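Sporozoite-specific SAG protein (Toxoplasma gondii, PDB 2X28) is of unknown function but, as a member of the SRS family of surface antigens, probably takes part in parasite attachment to host cells. Local coordinates at residues E93-F98 and G122-V127; D61-A66 and L84-L89; N151-F156 and K204-D209. All blocks are in the same frame, centred on the assembly; numbering follows the deposited sequence.

How the contacts relate
Contacts 1 and 2 lie in the same SRS domain, their centres 12 Å apart, and share a hydrophobic interior. L63 of contact 2 joins them: its CD2 lies 3.6 Å from T94 CG2 and its CD1 3.8 Å from V127 CG2, so L63, opening the turn L63-A66, rests on both strands of contact 1. Contact 3 belongs to the second SRS domain, its centre about 17 Å from that of contact 2 and about 27 Å from that of contact 1. The nearest atoms of contacts 2 and 3 remain about 6 Å apart. Contacts 1 and 2 each carry a cadmium ion, held through H124 and D87; the T208 side chain of contact 3 lies about 7 Å from another.

Contact 1: residues E93-F98 and G122-V127; sequences ETSVFF and GVHILV. With CD (cadmium ion), chain E.
T94, V96 and F98 form antiparallel hydrogen-bonded pairs with V127, I125 and V123, joining the strands 94-101 and 121-127 by six backbone bonds. The two strand segments run with their axes 4.7 Å apart at closest approach. They form part of one sheet of the two-sheet beta-sandwich of the first SRS domain, and their tight side faces its interior. There V96 CG2 presses on I125 CB at 3.6 Å, and the F98 ring offers its edge to I125 CD1. V24 and F26 of the strand 22-28 pack against this face, with the F26 ring meeting that of F98.

The other face is more open to solvent and more polar, though its contacts are close. On it H124 swings CG anti to its backbone N (chi1 171°), bringing the imidazole beside S95 and F97. NE2 donates to S95 OG over 2.6 Å in an almost straight bond lying in the ring plane. The F97 ring runs alongside, tilted only 13° but slid so far that the two rings barely overlap; F97 CE1 comes 3.2 Å from H124 CD2. Near the strand ends E93 crosses L126, its CG 3.5 Å from L126 CD1, E93 itself being exposed.

H124 ND1 binds the cadmium ion at 2.5 Å. Both ring nitrogens are therefore engaged, one as metal ligand and one as donor, which fixes the rotation of the imidazole and is consistent with a neutral ring protonated at NE2.

Contact 2: residues D61-A66 and L84-L89; sequences DVLKSA and LTVDAL. With CD (cadmium ion), chain C.
A66 faces V86 as an antiparallel non-hydrogen-bonded pair with CA atoms 4.2 Å apart, directly where the type I turn from L63 to A66 delivers the chain into the strand 66-72. One residue back, S65 binds the chain leaving the strand 80-86 through both its backbone and its side chain.

The carbonyl O of S65 accepts the N-H of D87 at 3.1 Å, with the donor well above the carbonyl plane, 50° out of it. Its hydroxyl takes the next amide along: A88 N donates to S65 OG over 2.7 Å. This second bond depends on the serine torsion, which sets OG between the backbone N and the carbonyl carbon (chi1 81°), beside D87 CB, where the A88 N-H points at it (164°). A water completes the clasp on the turn side, accepting from S65 N at 3.0 Å and donating to A88 O. Two successive amides and one carbonyl of the segment 87-88 are thus tied to a single serine, directly or through water.

The D87 carboxylate stays beside S65 O, its CG 3.2 Å away, and chelates a cadmium ion through OD1 at 2.6 Å and OD2 at 2.7 Å; a water is also bound to the metal. The apolar part is thinner: A66 CB sits 4.1 Å from V86 CG2, and L63 CD1 reaches the same methyl from the turn.

The contact closes one end of the three-stranded sheet 22-28, 80-86 and 66-72. V86 and L84 look inward at V127 and I125 of the strand 121-127, V17 of the strand 12-17 also covers V86, and L63, from the turn, packs on V96 of the strand 94-101.

Contact 3: residues N151-F156 and K204-D209; sequences NSDTSF and KLSVTD
T154 and L205 satisfy each other's backbone completely: T154 N donates to L205 O, and L205 N returns a bond to T154 O, both over 2.8 Å. Two residues along, V207 N gives its hydrogen to S152 O at 3.0 Å, with the donor almost in line with the C=O bond. Further along, N151 N donates to T208 O at 2.6 Å, on a lone pair in the carbonyl plane.

On the face bearing D153, S155, K204 and S206, the charges are matched through water. D153 OD2 and K204 NZ are 4.3 Å apart, too far for a salt bridge, but one water donates to the carboxylate and accepts from the ammonium. The lysine arrives there by a bend at chi3 (-79°), its CD passing 3.7 Å from D153 CB. Nearer the backbone, K204 CG lies 3.3 Å from S155 OG. The hydroxyl of S152, on the opposite face, is hydrogen-bonded to A149 O outside the two segments.

The pair belongs to one sheet of the two-sheet beta-sandwich of the second SRS domain, in which 202-207 is an inner strand: the backbones of K204 and S206 also bond to S195 and S193 of the strand 193-197. T154, L205 and V207 turn to the other sheet, with T154 on L145 and V233, L205 on L217, Y219 and V233, and V207 on I147.

Contact 1: residues E93-F98 and G122-V127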
# COMPACT_ATOMS: atom_id res chain seq x y z
N GLU A 93 4.89 8.95 7.30
CA GLU A 93 5.51 9.50 6.13
C GLU A 93 6.97 9.11 6.14
O GLU A 93 7.63 9.22 7.17
CB GLU A 93 5.37 11.04 6.18
CG GLU A 93 5.92 11.77 5.00
CD GLU A 93 5.41 13.19 4.90
OE1 GLU A 93 4.29 13.41 4.39
OE2 GLU A 93 6.14 14.10 5.32
N THR A 94 7.50 8.64 5.03
CA THR A 94 8.92 8.25 5.07
C THR A 94 9.73 8.48 3.78
O THR A 94 9.24 8.31 2.66
CB THR A 94 9.14 6.89 5.81
OG1 THR A 94 10.55 6.56 5.86
CG2 THR A 94 8.37 5.81 5.18
N SER A 95 10.97 8.95 3.96
CA SER A 95 11.80 9.35 2.84
C SER A 95 12.87 8.31 2.53
O SER A 95 13.44 7.70 3.42
CB SER A 95 12.43 10.70 3.11
OG SER A 95 11.48 11.73 2.85
N VAL A 96 13.09 8.03 1.26
CA VAL A 96 14.24 7.21 0.91
C VAL A 96 15.10 7.99 -0.03
O VAL A 96 14.58 8.86 -0.75
CB VAL A 96 13.84 5.84 0.29
CG1 VAL A 96 13.00 5.04 1.32
CG2 VAL A 96 13.12 6.02 -1.05
N PHE A 97 16.40 7.65 -0.01
CA PHE A 97 17.37 8.34 -0.85
C PHE A 97 18.32 7.41 -1.63
O PHE A 97 18.63 6.31 -1.19
CB PHE A 97 18.23 9.32 -0.01
CG PHE A 97 17.42 10.29 0.86
CD1 PHE A 97 17.17 11.59 0.43
CD2 PHE A 97 16.97 9.90 2.13
CE1 PHE A 97 16.44 12.52 1.25
CE2 PHE A 97 16.27 10.79 2.96
CZ PHE A 97 16.00 12.11 2.52
N PHE A 98 18.81 7.94 -2.74
CA PHE A 98 19.88 7.35 -3.53
C PHE A 98 20.81 8.46 -4.06
O PHE A 98 20.44 9.63 -4.09
CB PHE A 98 19.32 6.59 -4.73
CG PHE A 98 18.29 5.56 -4.38
CD1 PHE A 98 18.66 4.32 -3.87
CD2 PHE A 98 16.93 5.84 -4.56
CE1 PHE A 98 17.68 3.36 -3.56
CE2 PHE A 98 15.96 4.87 -4.27
CZ PHE A 98 16.32 3.65 -3.75
N GLY A 122 21.64 13.54 -6.50
CA GLY A 122 20.80 12.94 -5.46
C GLY A 122 19.34 12.68 -5.83
O GLY A 122 18.74 13.46 -6.52
N VAL A 123 18.78 11.57 -5.35
CA VAL A 123 17.39 11.22 -5.64
C VAL A 123 16.68 11.18 -4.29
O VAL A 123 17.17 10.53 -3.39
CB VAL A 123 17.31 9.86 -6.33
CG1 VAL A 123 15.89 9.52 -6.70
CG2 VAL A 123 18.12 9.92 -7.65
N HIS A 124 15.59 11.93 -4.13
CA HIS A 124 14.83 11.90 -2.87
C HIS A 124 13.43 11.45 -3.18
O HIS A 124 12.74 12.02 -4.05
CB HIS A 124 14.80 13.28 -2.16
CG HIS A 124 13.84 13.34 -0.98
ND1 HIS A 124 13.13 14.46 -0.66
CD2 HIS A 124 13.50 12.40 -0.05
CE1 HIS A 124 12.37 14.22 0.40
NE2 HIS A 124 12.58 12.98 0.79
N ILE A 125 12.98 10.42 -2.47
CA ILE A 125 11.62 9.88 -2.68
C ILE A 125 10.86 9.93 -1.37
O ILE A 125 11.26 9.31 -0.35
CB ILE A 125 11.63 8.45 -3.30
CG1 ILE A 125 12.45 8.47 -4.59
CG2 ILE A 125 10.12 7.86 -3.39
CD1 ILE A 125 12.66 7.10 -5.32
N LEU A 126 9.76 10.67 -1.39
CA LEU A 126 8.89 10.77 -0.24
C LEU A 126 7.77 9.76 -0.40
O LEU A 126 7.11 9.72 -1.43
CB LEU A 126 8.28 12.19 -0.13
CG LEU A 126 7.28 12.34 1.03
CD1 LEU A 126 8.11 12.21 2.26
CD2 LEU A 126 6.58 13.69 1.04
N VAL A 127 7.55 8.93 0.60
CA VAL A 127 6.42 7.99 0.56
C VAL A 127 5.45 8.43 1.62
O VAL A 127 5.79 8.39 2.80
CB VAL A 127 6.87 6.56 0.84
CG1 VAL A 127 5.73 5.54 0.54
CG2 VAL A 127 8.12 6.26 0.02
CD CD E . 12.79 16.47 -2.02

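Contact 2: residues D61-A66 and L84-L89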
# COMPACT_ATOMS: atom_id res chain seq x y z
N ASP A 61 13.46 -2.85 5.83
CA ASP A 61 13.37 -2.29 7.19
C ASP A 61 12.90 -0.84 7.18
O ASP A 61 12.73 -0.22 8.23
CB ASP A 61 14.73 -2.33 7.89
CG ASP A 61 15.26 -3.73 8.12
OD1 ASP A 61 14.51 -4.64 8.54
OD2 ASP A 61 16.49 -3.92 7.91
N VAL A 62 12.76 -0.26 5.99
CA VAL A 62 12.31 1.14 5.83
C VAL A 62 10.88 1.19 5.29
O VAL A 62 10.04 1.98 5.78
CB VAL A 62 13.28 1.96 4.94
CG1 VAL A 62 12.81 3.37 4.78
CG2 VAL A 62 14.68 2.00 5.58
N LEU A 63 10.64 0.33 4.29
CA LEU A 63 9.32 0.16 3.64
C LEU A 63 9.02 -1.33 3.40
O LEU A 63 9.50 -1.92 2.38
CB LEU A 63 9.22 0.95 2.32
CG LEU A 63 9.40 2.49 2.26
CD1 LEU A 63 9.81 2.96 0.88
CD2 LEU A 63 8.17 3.23 2.73
N LYS A 64 8.18 -1.89 4.29
CA LYS A 64 7.81 -3.32 4.33
C LYS A 64 7.43 -3.97 2.99
O LYS A 64 7.79 -5.14 2.74
CB LYS A 64 6.63 -3.55 5.29
CG LYS A 64 6.80 -3.10 6.74
CD LYS A 64 7.54 -4.13 7.63
CE LYS A 64 7.97 -3.51 9.00
NZ LYS A 64 9.03 -2.44 8.85
N SER A 65 6.68 -3.23 2.16
CA SER A 65 6.08 -3.79 0.94
C SER A 65 6.55 -3.14 -0.36
O SER A 65 5.85 -3.16 -1.37
CB SER A 65 4.55 -3.70 1.04
OG SER A 65 4.12 -2.40 0.69
N ALA A 66 7.73 -2.52 -0.32
CA ALA A 66 8.29 -1.86 -1.50
C ALA A 66 9.15 -2.82 -2.34
O ALA A 66 9.61 -3.84 -1.84
CB ALA A 66 9.14 -0.64 -1.07
N LEU A 84 10.59 2.10 -8.31
CA LEU A 84 10.19 1.81 -6.93
C LEU A 84 8.69 1.70 -6.94
O LEU A 84 8.03 2.62 -7.41
CB LEU A 84 10.59 2.93 -5.94
CG LEU A 84 10.30 2.67 -4.41
CD1 LEU A 84 11.39 1.91 -3.84
CD2 LEU A 84 10.11 3.94 -3.53
N THR A 85 8.17 0.58 -6.45
CA THR A 85 6.72 0.37 -6.22
C THR A 85 6.56 0.20 -4.73
O THR A 85 7.37 -0.46 -4.09
CB THR A 85 6.26 -0.97 -6.84
OG1 THR A 85 6.80 -1.11 -8.17
CG2 THR A 85 4.71 -1.05 -6.84
N VAL A 86 5.55 0.84 -4.17
CA VAL A 86 5.22 0.65 -2.76
C VAL A 86 3.80 0.07 -2.73
O VAL A 86 2.83 0.75 -3.13
CB VAL A 86 5.37 1.97 -1.98
CG1 VAL A 86 5.06 1.78 -0.51
CG2 VAL A 86 6.80 2.56 -2.21
N ASP A 87 3.69 -1.18 -2.32
CA ASP A 87 2.38 -1.89 -2.30
C ASP A 87 1.36 -1.36 -1.31
O ASP A 87 0.23 -1.14 -1.68
CB ASP A 87 2.56 -3.36 -2.02
CG ASP A 87 3.31 -4.05 -3.08
OD1 ASP A 87 3.64 -3.39 -4.09
OD2 ASP A 87 3.58 -5.23 -2.88
N ALA A 88 1.78 -1.21 -0.06
CA ALA A 88 0.98 -0.66 1.03
C ALA A 88 1.77 0.53 1.60
O ALA A 88 2.93 0.40 1.90
CB ALA A 88 0.80 -1.72 2.13
N LEU A 89 1.12 1.69 1.75
CA LEU A 89 1.81 2.85 2.28
C LEU A 89 2.19 2.62 3.75
O LEU A 89 1.49 1.90 4.49
CB LEU A 89 0.95 4.08 2.13
CG LEU A 89 0.67 4.73 0.79
CD1 LEU A 89 -0.20 6.02 1.05
CD2 LEU A 89 1.96 5.03 -0.03
CD CD C . 5.08 -5.29 -5.15
O HOH W 1 5.89 -0.41 2.82
O HOH W 2 6.66 -4.54 -6.68

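Contact 3: residues N151-F156 and K204-D209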
# COMPACT_ATOMS: atom_id res chain seq x y z
N ASN A 151 -5.16 -9.13 -5.57
CA ASN A 151 -4.05 -8.83 -4.68
C ASN A 151 -4.19 -7.43 -4.01
O ASN A 151 -3.17 -6.76 -3.77
CB ASN A 151 -2.70 -8.94 -5.45
CG ASN A 151 -2.40 -10.37 -5.93
OD1 ASN A 151 -3.08 -11.30 -5.54
ND2 ASN A 151 -1.40 -10.52 -6.77
N SER A 152 -5.41 -7.04 -3.64
CA SER A 152 -5.63 -5.79 -2.90
C SER A 152 -6.46 -5.99 -1.61
O SER A 152 -6.93 -7.10 -1.32
CB SER A 152 -6.29 -4.78 -3.80
OG SER A 152 -7.55 -5.26 -4.20
N ASP A 153 -6.59 -4.91 -0.84
CA ASP A 153 -7.44 -4.84 0.36
C ASP A 153 -8.20 -3.52 0.48
O ASP A 153 -7.88 -2.54 -0.18
CB ASP A 153 -6.64 -5.09 1.64
CG ASP A 153 -5.34 -4.35 1.68
OD1 ASP A 153 -5.38 -3.12 1.83
OD2 ASP A 153 -4.27 -5.01 1.55
N THR A 154 -9.23 -3.53 1.33
CA THR A 154 -9.90 -2.32 1.74
C THR A 154 -10.10 -2.42 3.26
O THR A 154 -10.26 -3.52 3.79
CB THR A 154 -11.20 -2.07 0.90
OG1 THR A 154 -11.69 -0.73 1.07
CG2 THR A 154 -12.29 -3.07 1.19
N SER A 155 -10.02 -1.27 3.95
CA SER A 155 -10.09 -1.18 5.41
C SER A 155 -11.09 -0.11 5.88
O SER A 155 -11.34 0.88 5.21
CB SER A 155 -8.72 -0.82 5.99
OG SER A 155 -7.72 -1.71 5.57
N PHE A 156 -11.67 -0.34 7.06
CA PHE A 156 -12.66 0.56 7.63
C PHE A 156 -12.59 0.43 9.17
O PHE A 156 -11.95 -0.47 9.71
CB PHE A 156 -14.07 0.24 7.06
CG PHE A 156 -14.53 -1.19 7.33
CD1 PHE A 156 -15.25 -1.50 8.50
CD2 PHE A 156 -14.27 -2.23 6.40
CE1 PHE A 156 -15.69 -2.84 8.74
CE2 PHE A 156 -14.69 -3.54 6.64
CZ PHE A 156 -15.41 -3.86 7.79
N LYS A 204 -9.86 -5.18 8.09
CA LYS A 204 -9.33 -5.19 6.73
C LYS A 204 -9.86 -6.39 5.93
O LYS A 204 -9.67 -7.52 6.32
CB LYS A 204 -7.81 -5.21 6.76
CG LYS A 204 -7.20 -5.01 5.36
CD LYS A 204 -5.87 -5.67 5.20
CE LYS A 204 -4.74 -4.92 5.81
NZ LYS A 204 -3.52 -5.82 5.71
N LEU A 205 -10.52 -6.12 4.81
CA LEU A 205 -10.81 -7.17 3.85
C LEU A 205 -9.78 -7.23 2.70
O LEU A 205 -9.49 -6.21 2.06
CB LEU A 205 -12.21 -6.97 3.25
CG LEU A 205 -12.46 -8.07 2.22
CD1 LEU A 205 -12.76 -9.41 2.95
CD2 LEU A 205 -13.56 -7.70 1.26
N SER A 206 -9.24 -8.43 2.47
CA SER A 206 -8.20 -8.69 1.45
C SER A 206 -8.63 -9.80 0.50
O SER A 206 -9.32 -10.73 0.89
CB SER A 206 -6.88 -9.10 2.12
OG SER A 206 -6.29 -8.03 2.86
N VAL A 207 -8.18 -9.72 -0.73
CA VAL A 207 -8.47 -10.72 -1.73
C VAL A 207 -7.19 -10.94 -2.51
O VAL A 207 -6.33 -10.05 -2.60
CB VAL A 207 -9.61 -10.31 -2.72
CG1 VAL A 207 -10.91 -9.80 -2.00
CG2 VAL A 207 -9.16 -9.33 -3.73
N THR A 208 -7.06 -12.15 -3.08
CA THR A 208 -5.98 -12.40 -4.01
C THR A 208 -6.53 -12.35 -5.42
O THR A 208 -6.36 -11.35 -6.11
CB THR A 208 -5.27 -13.75 -3.71
OG1 THR A 208 -6.25 -14.80 -3.65
CG2 THR A 208 -4.59 -13.68 -2.35
N ASP A 209 -7.25 -13.38 -5.85
CA ASP A 209 -7.88 -13.36 -7.16
C ASP A 209 -9.28 -12.83 -6.94
O ASP A 209 -9.90 -13.18 -5.93
CB ASP A 209 -8.03 -14.79 -7.74
CG ASP A 209 -6.69 -15.44 -8.04
OD1 ASP A 209 -5.82 -14.77 -8.65
OD2 ASP A 209 -6.49 -16.60 -7.64
O HOH W 3 -2.24 -4.25 3.61